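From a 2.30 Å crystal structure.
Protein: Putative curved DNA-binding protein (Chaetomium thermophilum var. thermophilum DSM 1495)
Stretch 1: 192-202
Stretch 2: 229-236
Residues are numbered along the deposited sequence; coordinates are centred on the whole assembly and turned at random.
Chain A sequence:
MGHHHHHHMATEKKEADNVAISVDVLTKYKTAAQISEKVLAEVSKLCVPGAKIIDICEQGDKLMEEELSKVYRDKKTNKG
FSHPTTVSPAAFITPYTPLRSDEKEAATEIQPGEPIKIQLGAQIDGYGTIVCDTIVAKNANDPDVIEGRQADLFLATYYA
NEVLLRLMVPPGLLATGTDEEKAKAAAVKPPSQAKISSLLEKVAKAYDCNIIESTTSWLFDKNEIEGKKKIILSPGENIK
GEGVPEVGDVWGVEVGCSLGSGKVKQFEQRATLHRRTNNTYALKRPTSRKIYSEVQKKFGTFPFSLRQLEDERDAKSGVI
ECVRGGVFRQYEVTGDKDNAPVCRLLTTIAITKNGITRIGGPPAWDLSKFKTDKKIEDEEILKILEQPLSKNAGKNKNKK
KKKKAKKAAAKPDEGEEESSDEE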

ATOM      1  N   SER A 192     -11.629 -18.596   5.248  1.00 21.87           N
ATOM      2  CA  SER A 192     -12.457 -17.695   4.455  1.00 28.29           C
ATOM      3  C   SER A 192     -12.026 -16.231   4.653  1.00 25.86           C
ATOM      4  O   SER A 192     -11.312 -15.899   5.599  1.00 24.93           O
ATOM      5  CB  SER A 192     -13.924 -17.833   4.837  1.00 25.03           C
ATOM      6  OG  SER A 192     -14.141 -17.359   6.151  1.00 29.88           O
ATOM      7  N   GLN A 193     -12.465 -15.346   3.771  1.00 24.45           N
ATOM      8  CA  GLN A 193     -12.167 -13.935   3.981  1.00 23.97           C
ATOM      9  C   GLN A 193     -12.950 -13.329   5.153  1.00 22.72           C
ATOM     10  O   GLN A 193     -12.477 -12.398   5.810  1.00 20.11           O
ATOM     11  CB  GLN A 193     -12.288 -13.144   2.678  1.00 23.34           C
ATOM     12  CG  GLN A 193     -11.139 -13.496   1.725  1.00 23.14           C
ATOM     13  CD  GLN A 193     -11.048 -12.587   0.515  1.00 19.88           C
ATOM     14  OE1 GLN A 193     -10.545 -12.986  -0.533  1.00 23.97           O
ATOM     15  NE2 GLN A 193     -11.528 -11.368   0.653  1.00 17.80           N
ATOM     16  N   ALA A 194     -14.123 -13.884   5.442  1.00 22.58           N
ATOM     17  CA  ALA A 194     -14.856 -13.518   6.657  1.00 25.97           C
ATOM     18  C   ALA A 194     -14.058 -13.843   7.934  1.00 25.02           C
ATOM     19  O   ALA A 194     -14.072 -13.083   8.901  1.00 22.60           O
ATOM     20  CB  ALA A 194     -16.206 -14.212   6.687  1.00 24.92           C
ATOM     21  N   LYS A 195     -13.363 -14.974   7.922  1.00 22.80           N
ATOM     22  CA  LYS A 195     -12.578 -15.415   9.065  1.00 22.17           C
ATOM     23  C   LYS A 195     -11.333 -14.532   9.219  1.00 25.28           C
ATOM     24  O   LYS A 195     -10.988 -14.087  10.318  1.00 24.99           O
ATOM     25  CB  LYS A 195     -12.184 -16.886   8.886  1.00 20.82           C
ATOM     26  CG  LYS A 195     -11.279 -17.459   9.983  1.00 24.42           C
ATOM     27  CD  LYS A 195     -11.882 -17.265  11.382  1.00 27.41           C
ATOM     28  CE  LYS A 195     -11.005 -17.927  12.455  1.00 37.93           C
ATOM     29  NZ  LYS A 195     -11.590 -17.866  13.837  1.00 38.38           N
ATOM     30  N   ILE A 196     -10.665 -14.280   8.102  1.00 20.61           N
ATOM     31  CA  ILE A 196      -9.548 -13.355   8.071  1.00 22.81           C
ATOM     32  C   ILE A 196      -9.958 -12.002   8.655  1.00 23.88           C
ATOM     33  O   ILE A 196      -9.270 -11.462   9.520  1.00 28.49           O
ATOM     34  CB  ILE A 196      -9.022 -13.185   6.633  1.00 26.41           C
ATOM     35  CG1 ILE A 196      -8.541 -14.546   6.102  1.00 24.24           C
ATOM     36  CG2 ILE A 196      -7.921 -12.110   6.576  1.00 20.37           C
ATOM     37  CD1 ILE A 196      -7.983 -14.520   4.678  1.00 24.10           C
ATOM     38  N   SER A 197     -11.084 -11.468   8.189  1.00 21.21           N
ATOM     39  CA  SER A 197     -11.593 -10.192   8.678  1.00 25.66           C
ATOM     40  C   SER A 197     -11.825 -10.182  10.186  1.00 25.39           C
ATOM     41  O   SER A 197     -11.352  -9.286  10.883  1.00 23.17           O
ATOM     42  CB  SER A 197     -12.898  -9.808   7.968  1.00 25.84           C
ATOM     43  OG  SER A 197     -12.642  -9.213   6.711  1.00 26.85           O
ATOM     44  N   SER A 198     -12.560 -11.169  10.688  1.00 23.28           N
ATOM     45  CA  SER A 198     -12.895 -11.186  12.114  1.00 26.51           C
ATOM     46  C   SER A 198     -11.644 -11.288  12.990  1.00 23.44           C
ATOM     47  O   SER A 198     -11.558 -10.641  14.033  1.00 25.02           O
ATOM     48  CB  SER A 198     -13.898 -12.294  12.448  1.00 23.92           C
ATOM     49  OG  SER A 198     -13.315 -13.570  12.277  1.00 29.37           O
ATOM     50  N   LEU A 199     -10.670 -12.084  12.562  1.00 22.65           N
ATOM     51  CA  LEU A 199      -9.398 -12.154  13.281  1.00 23.48           C
ATOM     52  C   LEU A 199      -8.672 -10.788  13.304  1.00 25.77           C
ATOM     53  O   LEU A 199      -8.266 -10.308  14.368  1.00 22.66           O
ATOM     54  CB  LEU A 199      -8.496 -13.251  12.702  1.00 24.76           C
ATOM     55  CG  LEU A 199      -8.918 -14.708  12.958  1.00 34.31           C
ATOM     56  CD1 LEU A 199      -8.182 -15.660  12.025  1.00 30.60           C
ATOM     57  CD2 LEU A 199      -8.717 -15.132  14.414  1.00 28.98           C
ATOM     58  N   LEU A 200      -8.525 -10.146  12.147  1.00 21.19           N
ATOM     59  CA  LEU A 200      -7.883  -8.835  12.132  1.00 20.79           C
ATOM     60  C   LEU A 200      -8.669  -7.807  12.959  1.00 21.37           C
ATOM     61  O   LEU A 200      -8.076  -6.938  13.594  1.00 20.30           O
ATOM     62  CB  LEU A 200      -7.654  -8.335  10.700  1.00 21.75           C
ATOM     63  CG  LEU A 200      -6.237  -8.594  10.177  1.00 24.55           C
ATOM     64  CD1 LEU A 200      -5.909 -10.106  10.200  1.00 19.56           C
ATOM     65  CD2 LEU A 200      -6.062  -8.009   8.789  1.00 14.03           C
ATOM     66  N   GLU A 201      -9.995  -7.917  12.956  1.00 20.52           N
ATOM     67  CA  GLU A 201     -10.818  -7.019  13.759  1.00 25.68           C
ATOM     68  C   GLU A 201     -10.550  -7.254  15.229  1.00 21.34           C
ATOM     69  O   GLU A 201     -10.534  -6.316  16.024  1.00 22.38           O
ATOM     70  CB  GLU A 201     -12.309  -7.211  13.471  1.00 23.26           C
ATOM     71  CG  GLU A 201     -12.767  -6.624  12.161  1.00 27.92           C
ATOM     72  CD  GLU A 201     -14.215  -6.959  11.860  1.00 36.86           C
ATOM     73  OE1 GLU A 201     -14.779  -7.817  12.570  1.00 37.56           O
ATOM     74  OE2 GLU A 201     -14.790  -6.369  10.915  1.00 44.41           O
ATOM     75  N   LYS A 202     -10.351  -8.520  15.576  1.00 21.93           N
ATOM     76  CA  LYS A 202     -10.021  -8.920  16.933  1.00 19.25           C
ATOM     77  C   LYS A 202      -8.708  -8.264  17.328  1.00 20.79           C
ATOM     78  O   LYS A 202      -8.560  -7.802  18.443  1.00 23.09           O
ATOM     79  CB  LYS A 202      -9.852 -10.438  16.973  1.00 25.04           C
ATOM     80  CG  LYS A 202     -10.445 -11.187  18.160  1.00 32.23           C
ATOM     81  CD  LYS A 202     -10.757 -12.635  17.710  1.00 37.30           C
ATOM     82  CE  LYS A 202     -10.864 -13.618  18.870  1.00 49.29           C
ATOM     83  NZ  LYS A 202     -10.780 -15.057  18.425  1.00 46.27           N
ATOM     84  N   LYS A 229      -6.897 -12.051  -8.044  1.00 21.02           N
ATOM     85  CA  LYS A 229      -7.282 -12.437  -6.698  1.00 19.10           C
ATOM     86  C   LYS A 229      -7.124 -11.230  -5.781  1.00 20.04           C
ATOM     87  O   LYS A 229      -6.240 -10.395  -5.992  1.00 19.20           O
ATOM     88  CB  LYS A 229      -6.435 -13.621  -6.212  1.00 16.54           C
ATOM     89  CG  LYS A 229      -6.350 -14.749  -7.254  1.00 25.11           C
ATOM     90  CD  LYS A 229      -5.710 -16.048  -6.735  1.00 21.35           C
ATOM     91  CE  LYS A 229      -4.270 -15.885  -6.323  1.00 19.56           C
ATOM     92  NZ  LYS A 229      -3.610 -17.224  -6.159  1.00 19.56           N
ATOM     93  N   LYS A 230      -7.983 -11.136  -4.768  1.00 17.90           N
ATOM     94  CA  LYS A 230      -7.881 -10.066  -3.787  1.00 17.75           C
ATOM     95  C   LYS A 230      -8.507 -10.462  -2.447  1.00 19.61           C
ATOM     96  O   LYS A 230      -9.476 -11.234  -2.382  1.00 17.73           O
ATOM     97  CB  LYS A 230      -8.545  -8.791  -4.301  1.00 14.59           C
ATOM     98  CG  LYS A 230     -10.050  -8.856  -4.267  1.00 16.98           C
ATOM     99  CD  LYS A 230     -10.687  -7.789  -5.133  1.00 17.91           C
ATOM    100  CE  LYS A 230     -12.169  -8.060  -5.315  1.00 22.47           C
ATOM    101  NZ  LYS A 230     -12.788  -7.054  -6.237  1.00 26.55           N
ATOM    102  N   ILE A 231      -7.937  -9.925  -1.380  1.00 14.74           N
ATOM    103  CA  ILE A 231      -8.501 -10.094  -0.054  1.00 18.72           C
ATOM    104  C   ILE A 231      -9.042  -8.757   0.419  1.00 17.28           C
ATOM    105  O   ILE A 231      -8.311  -7.777   0.468  1.00 17.96           O
ATOM    106  CB  ILE A 231      -7.432 -10.584   0.919  1.00 19.75           C
ATOM    107  CG1 ILE A 231      -6.965 -11.985   0.495  1.00 18.31           C
ATOM    108  CG2 ILE A 231      -7.976 -10.594   2.344  1.00 19.95           C
ATOM    109  CD1 ILE A 231      -5.828 -12.535   1.333  1.00 14.38           C
ATOM    110  N   ILE A 232     -10.326  -8.696   0.741  1.00 17.91           N
ATOM    111  CA  ILE A 232     -10.889  -7.447   1.215  1.00 18.27           C
ATOM    112  C   ILE A 232     -11.241  -7.536   2.694  1.00 19.29           C
ATOM    113  O   ILE A 232     -12.146  -8.278   3.060  1.00 19.01           O
ATOM    114  CB  ILE A 232     -12.141  -7.058   0.436  1.00 19.90           C
ATOM    115  CG1 ILE A 232     -11.862  -7.067  -1.068  1.00 21.67           C
ATOM    116  CG2 ILE A 232     -12.658  -5.686   0.919  1.00 17.97           C
ATOM    117  CD1 ILE A 232     -13.039  -6.604  -1.916  1.00 23.12           C
ATOM    118  N   LEU A 233     -10.531  -6.782   3.539  1.00 16.64           N
ATOM    119  CA  LEU A 233     -10.800  -6.784   4.987  1.00 19.23           C
ATOM    120  C   LEU A 233     -12.086  -6.024   5.352  1.00 21.46           C
ATOM    121  O   LEU A 233     -12.408  -5.001   4.731  1.00 21.02           O
ATOM    122  CB  LEU A 233      -9.638  -6.159   5.745  1.00 22.15           C
ATOM    123  CG  LEU A 233      -8.271  -6.780   5.553  1.00 20.44           C
ATOM    124  CD1 LEU A 233      -7.271  -5.970   6.337  1.00 17.72           C
ATOM    125  CD2 LEU A 233      -8.259  -8.269   5.976  1.00 19.01           C
ATOM    126  N   SER A 234     -12.798  -6.511   6.368  1.00 22.21           N
ATOM    127  CA  SER A 234     -14.059  -5.912   6.820  1.00 25.69           C
ATOM    128  C   SER A 234     -14.852  -5.340   5.672  1.00 28.62           C
ATOM    129  O   SER A 234     -15.161  -4.148   5.666  1.00 27.00           O
ATOM    130  CB  SER A 234     -13.811  -4.789   7.815  1.00 24.78           C
ATOM    131  OG  SER A 234     -12.928  -5.193   8.825  1.00 30.47           O
ATOM    132  N   PRO A 235     -15.178  -6.183   4.692  1.00 27.91           N
ATOM    133  CA  PRO A 235     -15.941  -5.740   3.521  1.00 31.96           C
ATOM    134  C   PRO A 235     -17.183  -4.949   3.922  1.00 40.53           C
ATOM    135  O   PRO A 235     -17.534  -3.949   3.286  1.00 43.86           O
ATOM    136  CB  PRO A 235     -16.374  -7.063   2.866  1.00 36.75           C
ATOM    137  CG  PRO A 235     -16.155  -8.135   3.914  1.00 31.14           C
ATOM    138  CD  PRO A 235     -14.987  -7.643   4.712  1.00 24.86           C
ATOM    139  N   GLY A 236     -17.844  -5.404   4.980  1.00 36.69           N
ATOM    140  CA  GLY A 236     -19.146  -4.875   5.328  1.00 51.31           C
ATOM    141  C   GLY A 236     -20.225  -5.515   4.471  1.00 56.04           C
ATOM    142  O   GLY A 236     -20.493  -6.709   4.607  1.00 51.75           O
TER
HETATM  143  O   HOH W   1     -10.857  -6.786   9.154  1.00 25.94           O

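The helix that begins at Gln193 lies across a short strand and the turn that follows it, the two axes crossing at 47° with a closest approach of 8.9 Å. The gap is not even. Gln193 and Ile231 stand 6.7 Å apart CA to CA, but Ser197 and Leu233 only 5.1 Å, and at this closest approach the helix carries the small Ser197.

On one side of that pinch the contact is greasy. Leu233 starts sideways from its backbone, yet its end comes nearer the helix. Leu233 CD2 settles between Ile196 CG2 (3.9 Å) and Leu200 CD2 (3.6 Å), and Leu233 CD1 also packs against Leu200 CD2, at 3.4 Å. The CD2 methyl is thus a bump set in the hollow between Ile196 and Leu200, four residues apart on the helix. Ile231 extends the same apolar patch more loosely, its CD1 4.4 Å from Ile196 CD1. All four are buried, as branched aliphatic residues without polar groups in their side chains can afford to be.

At the pinch itself, Ser197 is both spacer and anchor. Its OG accepts a hydrogen bond from Ser234 N at 2.7 Å, pairing a backbone NH where the chain turns, and also sits 3.5 Å from Pro235 CD. Ser197 OG also gives a weak hydrogen bond to Gln193 O at 3.3 Å.

Polar groups continue the seam along the helix. Glu201 leaves sideways but reaches back, its OE2 3.0 Å from Ser234 OG, while a water bridges Ser197 O (3.1 Å) and Ser234 OG (2.6 Å). Near the helix start, the long Gln193 spans the wider gap and lays its amide along the strand backbone beside Lys230, Ile231 and Ile232. The rule is graded reach: long side chains where the backbones diverge, serine where they converge.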